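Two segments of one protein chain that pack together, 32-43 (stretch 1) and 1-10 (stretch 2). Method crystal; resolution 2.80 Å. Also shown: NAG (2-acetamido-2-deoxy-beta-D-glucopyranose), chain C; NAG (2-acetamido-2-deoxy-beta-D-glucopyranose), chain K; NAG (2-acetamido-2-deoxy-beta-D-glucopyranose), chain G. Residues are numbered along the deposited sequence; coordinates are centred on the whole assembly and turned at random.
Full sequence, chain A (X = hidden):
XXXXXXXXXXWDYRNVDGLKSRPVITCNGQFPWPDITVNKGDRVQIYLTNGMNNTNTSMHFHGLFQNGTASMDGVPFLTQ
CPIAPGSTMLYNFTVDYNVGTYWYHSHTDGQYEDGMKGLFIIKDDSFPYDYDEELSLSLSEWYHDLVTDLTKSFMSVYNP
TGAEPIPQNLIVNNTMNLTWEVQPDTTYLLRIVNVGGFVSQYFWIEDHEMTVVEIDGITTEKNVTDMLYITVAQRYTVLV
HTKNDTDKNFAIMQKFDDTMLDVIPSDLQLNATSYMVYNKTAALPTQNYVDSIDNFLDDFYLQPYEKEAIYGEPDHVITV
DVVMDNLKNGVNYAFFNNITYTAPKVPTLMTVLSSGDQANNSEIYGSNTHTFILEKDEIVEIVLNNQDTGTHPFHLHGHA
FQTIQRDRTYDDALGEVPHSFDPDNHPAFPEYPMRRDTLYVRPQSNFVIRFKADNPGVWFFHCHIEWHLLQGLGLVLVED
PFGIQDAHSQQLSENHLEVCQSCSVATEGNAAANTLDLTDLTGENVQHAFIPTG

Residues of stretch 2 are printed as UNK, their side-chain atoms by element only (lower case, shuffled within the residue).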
# COMPACT_ATOMS: atom_id res chain seq x y z
N PRO A 32 -12.74 -15.45 3.21
CA PRO A 32 -11.61 -14.50 3.29
C PRO A 32 -11.20 -14.15 4.72
O PRO A 32 -11.92 -14.50 5.64
CB PRO A 32 -12.15 -13.25 2.57
CG PRO A 32 -13.62 -13.37 2.66
CD PRO A 32 -13.99 -14.80 2.78
N TRP A 33 -10.07 -13.46 4.88
CA TRP A 33 -9.65 -12.95 6.19
C TRP A 33 -10.66 -11.96 6.77
O TRP A 33 -11.41 -11.33 6.02
CB TRP A 33 -8.26 -12.32 6.07
CG TRP A 33 -7.17 -13.35 6.02
CD1 TRP A 33 -6.98 -14.31 5.06
CD2 TRP A 33 -6.14 -13.53 6.99
NE1 TRP A 33 -5.89 -15.08 5.38
CE2 TRP A 33 -5.35 -14.62 6.56
CE3 TRP A 33 -5.80 -12.89 8.18
CZ2 TRP A 33 -4.24 -15.08 7.28
CZ3 TRP A 33 -4.71 -13.34 8.89
CH2 TRP A 33 -3.94 -14.43 8.45
N PRO A 34 -10.72 -11.83 8.10
CA PRO A 34 -11.73 -10.98 8.73
C PRO A 34 -11.48 -9.49 8.52
O PRO A 34 -10.38 -9.09 8.16
CB PRO A 34 -11.55 -11.29 10.22
CG PRO A 34 -10.13 -11.70 10.34
CD PRO A 34 -9.84 -12.47 9.10
N ASP A 35 -12.50 -8.67 8.76
CA ASP A 35 -12.29 -7.23 8.83
C ASP A 35 -12.36 -6.77 10.28
O ASP A 35 -13.18 -7.24 11.05
CB ASP A 35 -13.33 -6.48 8.00
CG ASP A 35 -13.42 -6.99 6.57
OD1 ASP A 35 -12.37 -7.11 5.87
OD2 ASP A 35 -14.58 -7.28 6.15
N ILE A 36 -11.48 -5.83 10.63
CA ILE A 36 -11.47 -5.25 11.98
C ILE A 36 -12.18 -3.90 11.98
O ILE A 36 -11.95 -3.07 11.11
CB ILE A 36 -10.04 -5.05 12.50
CG1 ILE A 36 -9.29 -6.38 12.56
CG2 ILE A 36 -10.07 -4.45 13.89
CD1 ILE A 36 -7.78 -6.22 12.63
N THR A 37 -13.05 -3.69 12.97
CA THR A 37 -13.67 -2.39 13.17
C THR A 37 -13.48 -1.98 14.62
O THR A 37 -13.91 -2.69 15.54
CB THR A 37 -15.16 -2.42 12.76
OG1 THR A 37 -15.27 -2.87 11.40
CG2 THR A 37 -15.78 -1.04 12.84
N VAL A 38 -12.80 -0.86 14.83
CA VAL A 38 -12.56 -0.35 16.18
C VAL A 38 -12.95 1.13 16.30
O VAL A 38 -13.25 1.78 15.29
CB VAL A 38 -11.09 -0.56 16.64
CG1 VAL A 38 -10.71 -2.02 16.53
CG2 VAL A 38 -10.14 0.29 15.83
N ASN A 39 -12.95 1.64 17.53
CA ASN A 39 -13.18 3.05 17.79
C ASN A 39 -11.88 3.81 18.01
O ASN A 39 -10.89 3.23 18.47
CB ASN A 39 -14.07 3.21 19.01
CG ASN A 39 -15.54 3.14 18.68
OD1 ASN A 39 -16.10 4.05 18.05
ND2 ASN A 39 -16.19 2.06 19.10
N LYS A 40 -11.89 5.10 17.70
CA LYS A 40 -10.75 5.97 17.97
C LYS A 40 -10.19 5.69 19.36
O LYS A 40 -10.93 5.66 20.35
CB LYS A 40 -11.19 7.44 17.85
CG LYS A 40 -10.06 8.48 17.98
CD LYS A 40 -9.17 8.50 16.73
CE LYS A 40 -8.31 9.78 16.63
NZ LYS A 40 -9.06 11.07 16.81
N GLY A 41 -8.89 5.45 19.42
CA GLY A 41 -8.21 5.24 20.69
C GLY A 41 -8.33 3.85 21.30
O GLY A 41 -7.88 3.64 22.43
N ASP A 42 -8.92 2.90 20.59
CA ASP A 42 -8.95 1.51 21.05
C ASP A 42 -7.59 0.82 20.92
O ASP A 42 -6.72 1.27 20.17
CB ASP A 42 -10.03 0.71 20.31
CG ASP A 42 -11.43 0.95 20.85
OD1 ASP A 42 -11.57 1.68 21.86
OD2 ASP A 42 -12.40 0.39 20.28
N ARG A 43 -7.41 -0.25 21.69
CA ARG A 43 -6.22 -1.07 21.61
C ARG A 43 -6.52 -2.31 20.77
O ARG A 43 -7.54 -2.96 20.96
CB ARG A 43 -5.72 -1.46 23.00
CG ARG A 43 -4.44 -2.28 22.98
CD ARG A 43 -3.84 -2.49 24.37
NE ARG A 43 -3.37 -1.24 24.98
CZ ARG A 43 -2.22 -0.64 24.68
NH1 ARG A 43 -1.40 -1.16 23.78
NH2 ARG A 43 -1.89 0.48 25.29
N UNK A 1 -11.00 0.43 24.73
CA UNK A 1 -11.42 -0.99 24.61
C UNK A 1 -10.35 -1.80 23.90
O UNK A 1 -9.76 -1.34 22.93
c UNK A 1 -13.41 -2.47 23.88
o UNK A 1 -15.52 -3.39 23.19
c UNK A 1 -14.56 -2.64 22.88
o UNK A 1 -14.51 -2.04 21.78
c UNK A 1 -12.74 -1.09 23.83
N UNK A 2 -10.13 -3.02 24.38
CA UNK A 2 -9.13 -3.89 23.79
C UNK A 2 -9.76 -5.02 22.99
O UNK A 2 -10.59 -5.78 23.50
c UNK A 2 -7.07 -5.26 24.20
c UNK A 2 -8.20 -4.47 24.85
o UNK A 2 -7.64 -3.40 25.62
N UNK A 3 -9.37 -5.12 21.72
CA UNK A 3 -9.78 -6.20 20.85
C UNK A 3 -8.62 -7.15 20.65
O UNK A 3 -7.58 -6.76 20.11
n UNK A 3 -12.29 -2.64 19.69
c UNK A 3 -11.21 -4.55 19.55
n UNK A 3 -12.57 -4.75 19.43
c UNK A 3 -11.04 -3.22 19.72
c UNK A 3 -13.19 -3.59 19.51
c UNK A 3 -10.22 -5.67 19.48
N UNK A 4 -8.80 -8.39 21.07
CA UNK A 4 -7.76 -9.40 20.95
C UNK A 4 -8.17 -10.45 19.94
O UNK A 4 -9.26 -11.00 20.01
c UNK A 4 -6.37 -11.10 22.20
c UNK A 4 -7.47 -10.03 22.30
o UNK A 4 -7.03 -9.00 23.19
N UNK A 5 -7.27 -10.71 18.99
CA UNK A 5 -7.49 -11.71 17.95
C UNK A 5 -6.44 -12.80 18.01
O UNK A 5 -5.27 -12.54 18.26
c UNK A 5 -8.50 -10.06 16.31
c UNK A 5 -7.43 -11.07 16.56
c UNK A 5 -10.74 -9.51 15.54
c UNK A 5 -10.53 -8.17 15.86
c UNK A 5 -9.32 -7.77 16.39
c UNK A 5 -9.73 -10.45 15.77
c UNK A 5 -8.30 -8.72 16.61
N UNK A 6 -6.86 -14.03 17.76
CA UNK A 6 -5.91 -15.10 17.56
C UNK A 6 -6.03 -15.69 16.16
O UNK A 6 -6.94 -16.46 15.87
c UNK A 6 -5.11 -17.34 18.35
c UNK A 6 -6.04 -16.18 18.62
o UNK A 6 -4.00 -17.16 17.84
n UNK A 6 -5.58 -18.54 18.63
N UNK A 7 -5.09 -15.32 15.30
CA UNK A 7 -5.11 -15.74 13.90
C UNK A 7 -3.92 -16.59 13.50
O UNK A 7 -2.77 -16.24 13.78
c UNK A 7 -5.49 -11.47 11.99
c UNK A 7 -7.50 -13.98 13.63
c UNK A 7 -6.38 -12.33 12.64
n UNK A 7 -8.33 -12.91 13.55
c UNK A 7 -5.12 -14.55 12.98
c UNK A 7 -5.91 -10.17 11.68
c UNK A 7 -8.09 -10.58 12.63
c UNK A 7 -6.29 -13.67 13.10
c UNK A 7 -7.20 -9.75 12.00
c UNK A 7 -7.67 -11.88 12.94
N UNK A 8 -4.21 -17.68 12.81
CA UNK A 8 -3.20 -18.60 12.31
C UNK A 8 -3.29 -18.74 10.79
O UNK A 8 -4.35 -19.06 10.24
c UNK A 8 -2.27 -20.92 12.43
o UNK A 8 -3.24 -19.86 14.37
c UNK A 8 -3.34 -19.99 12.95
N UNK A 9 -2.16 -18.48 10.13
CA UNK A 9 -2.05 -18.62 8.68
C UNK A 9 -2.11 -20.08 8.28
O UNK A 9 -1.67 -20.97 9.03
c UNK A 9 -0.73 -18.06 8.13
c UNK A 9 -0.64 -16.56 8.33
o UNK A 9 0.36 -18.70 8.78
N UNK A 10 -2.64 -20.32 7.09
CA UNK A 10 -2.71 -21.66 6.53
C UNK A 10 -3.01 -21.64 5.05
O UNK A 10 -3.23 -20.58 4.48
C1 NAG C . -4.98 -19.16 19.78
C2 NAG C . -3.99 -19.06 20.95
C3 NAG C . -3.23 -20.36 21.30
C4 NAG C . -3.98 -21.65 20.94
C5 NAG C . -4.70 -21.43 19.61
C6 NAG C . -5.43 -22.67 19.08
C7 NAG C . -2.40 -17.32 21.67
C8 NAG C . -0.93 -17.07 21.45
N2 NAG C . -3.04 -17.99 20.70
O3 NAG C . -2.90 -20.38 22.68
O4 NAG C . -3.10 -22.74 20.83
O5 NAG C . -5.62 -20.40 19.86
O6 NAG C . -5.37 -22.64 17.67
O7 NAG C . -2.96 -16.90 22.69
C1 NAG K . -0.02 -4.75 25.11
C2 NAG K . 0.63 -5.51 26.26
C3 NAG K . 0.24 -4.85 27.58
C4 NAG K . 0.67 -3.39 27.54
C5 NAG K . 0.33 -2.68 26.23
C6 NAG K . 1.13 -1.38 26.11
C7 NAG K . -0.61 -7.70 26.51
C8 NAG K . -1.20 -7.72 27.90
N2 NAG K . 0.48 -6.97 26.27
O3 NAG K . 0.92 -5.49 28.65
O4 NAG K . 0.07 -2.73 28.64
O5 NAG K . 0.60 -3.48 25.09
O6 NAG K . 2.43 -1.56 26.63
O7 NAG K . -1.10 -8.39 25.62
C1 NAG G . -18.07 -6.59 0.93
C2 NAG G . -19.57 -6.50 1.20
C3 NAG G . -19.85 -5.53 2.35
C4 NAG G . -18.99 -5.79 3.58
C5 NAG G . -17.54 -5.93 3.16
C6 NAG G . -16.78 -6.45 4.36
C7 NAG G . -21.35 -6.74 -0.47
C8 NAG G . -22.19 -6.08 -1.54
N2 NAG G . -20.28 -6.09 0.01
O3 NAG G . -21.20 -5.65 2.71
O4 NAG G . -18.99 -4.69 4.48
O5 NAG G . -17.42 -6.89 2.15
O6 NAG G . -15.40 -6.51 4.09
O7 NAG G . -21.66 -7.86 -0.06

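Position 1 carries three side-chain carbons in a row, the last bearing two oxygens, and lies beside D42: a carboxylate on a long arm, hence glutamate. The backbone of E1 does the binding. Its N forms a salt bridge, 3.2 Å long, with D42 OD1, and its O accepts a hydrogen bond from R43 N at 2.9 Å. The carboxylate is less at ease, since E1 OE1 lies 3.6 Å from the like-charged D42 OD2.

Position 2 has one carbon carrying an oxygen and a carbon, set beside R43, the branched pattern of threonine. T2 pairs with R43 in a parallel bridge, its CA 3.4 Å from R43 O in a CA-H...O contact. Branching at CB suits an extended strand, and both side chains lie on the same face of the sheet.

At position 3, one carbon leads to a five-membered ring of three carbons and two nitrogens, touching V38 and D42, which is histidine. H3 N donates to R43 O (2.9 Å), which with the R43 N to E1 O bond completes the single parallel bridge between R43 and T2. The ring suits its place because it offers both polarity and a flat surface: H3 NE2 donates to D42 OD2 at 3.1 Å, while V38 CG1 sits over a ring face, 3.8 Å from the centroid of H3.

Position 4, one carbon bearing an oxygen and a carbon, touches nothing on stretch 1: threonine. T4 points away, where its hydroxyl is acceptable, and its branching suits a strand.

Position 5 has one carbon and a ring of six carbons that reaches I36: phenylalanine. F5 points toward stretch 1, its CZ 4.0 Å from I36 CG1, an apolar match.

Position 6 has two side-chain carbons, the second carrying one oxygen and one nitrogen, out of reach of stretch 1: the short amide of asparagine. N6 ND2 is bonded covalently to C1 of the chain C NAG, at 1.4 Å.

Fused five- and six-membered rings, eight carbons and one nitrogen, touching W33, P34 and I36, mark position 7 as tryptophan. The broad W7 ring system meets several apolar neighbours: its CZ2 lies 3.3 Å from P34 CG and its CH2 3.6 Å from I36 CD1, and W33 directs an edge at its face.

Position 8, one carbon with an oxygen and a carbon, touches nothing on stretch 1: threonine. T8, like T4, is a branched strand residue pointing away.

Position 9 has the same branching, against W33, and is also threonine. T9 CG2 meets the edge of W33, 3.9 Å from CH2, while its hydroxyl is satisfied elsewhere in the structure.

Position 10 has no side-chain atoms and is glycine. Nothing of stretch 1 lies within 5.5 Å of an ideal CB on G10, so this contact does not demand glycine.

The contact thus has two parts. Near D42 and R43, polar bonds fix the register, with D42 OD2 also accepting from N39 N within the turn; farther along, aromatic and aliphatic side chains pack around W7.

Stretch 2 1-10: ETHTFNWTTG
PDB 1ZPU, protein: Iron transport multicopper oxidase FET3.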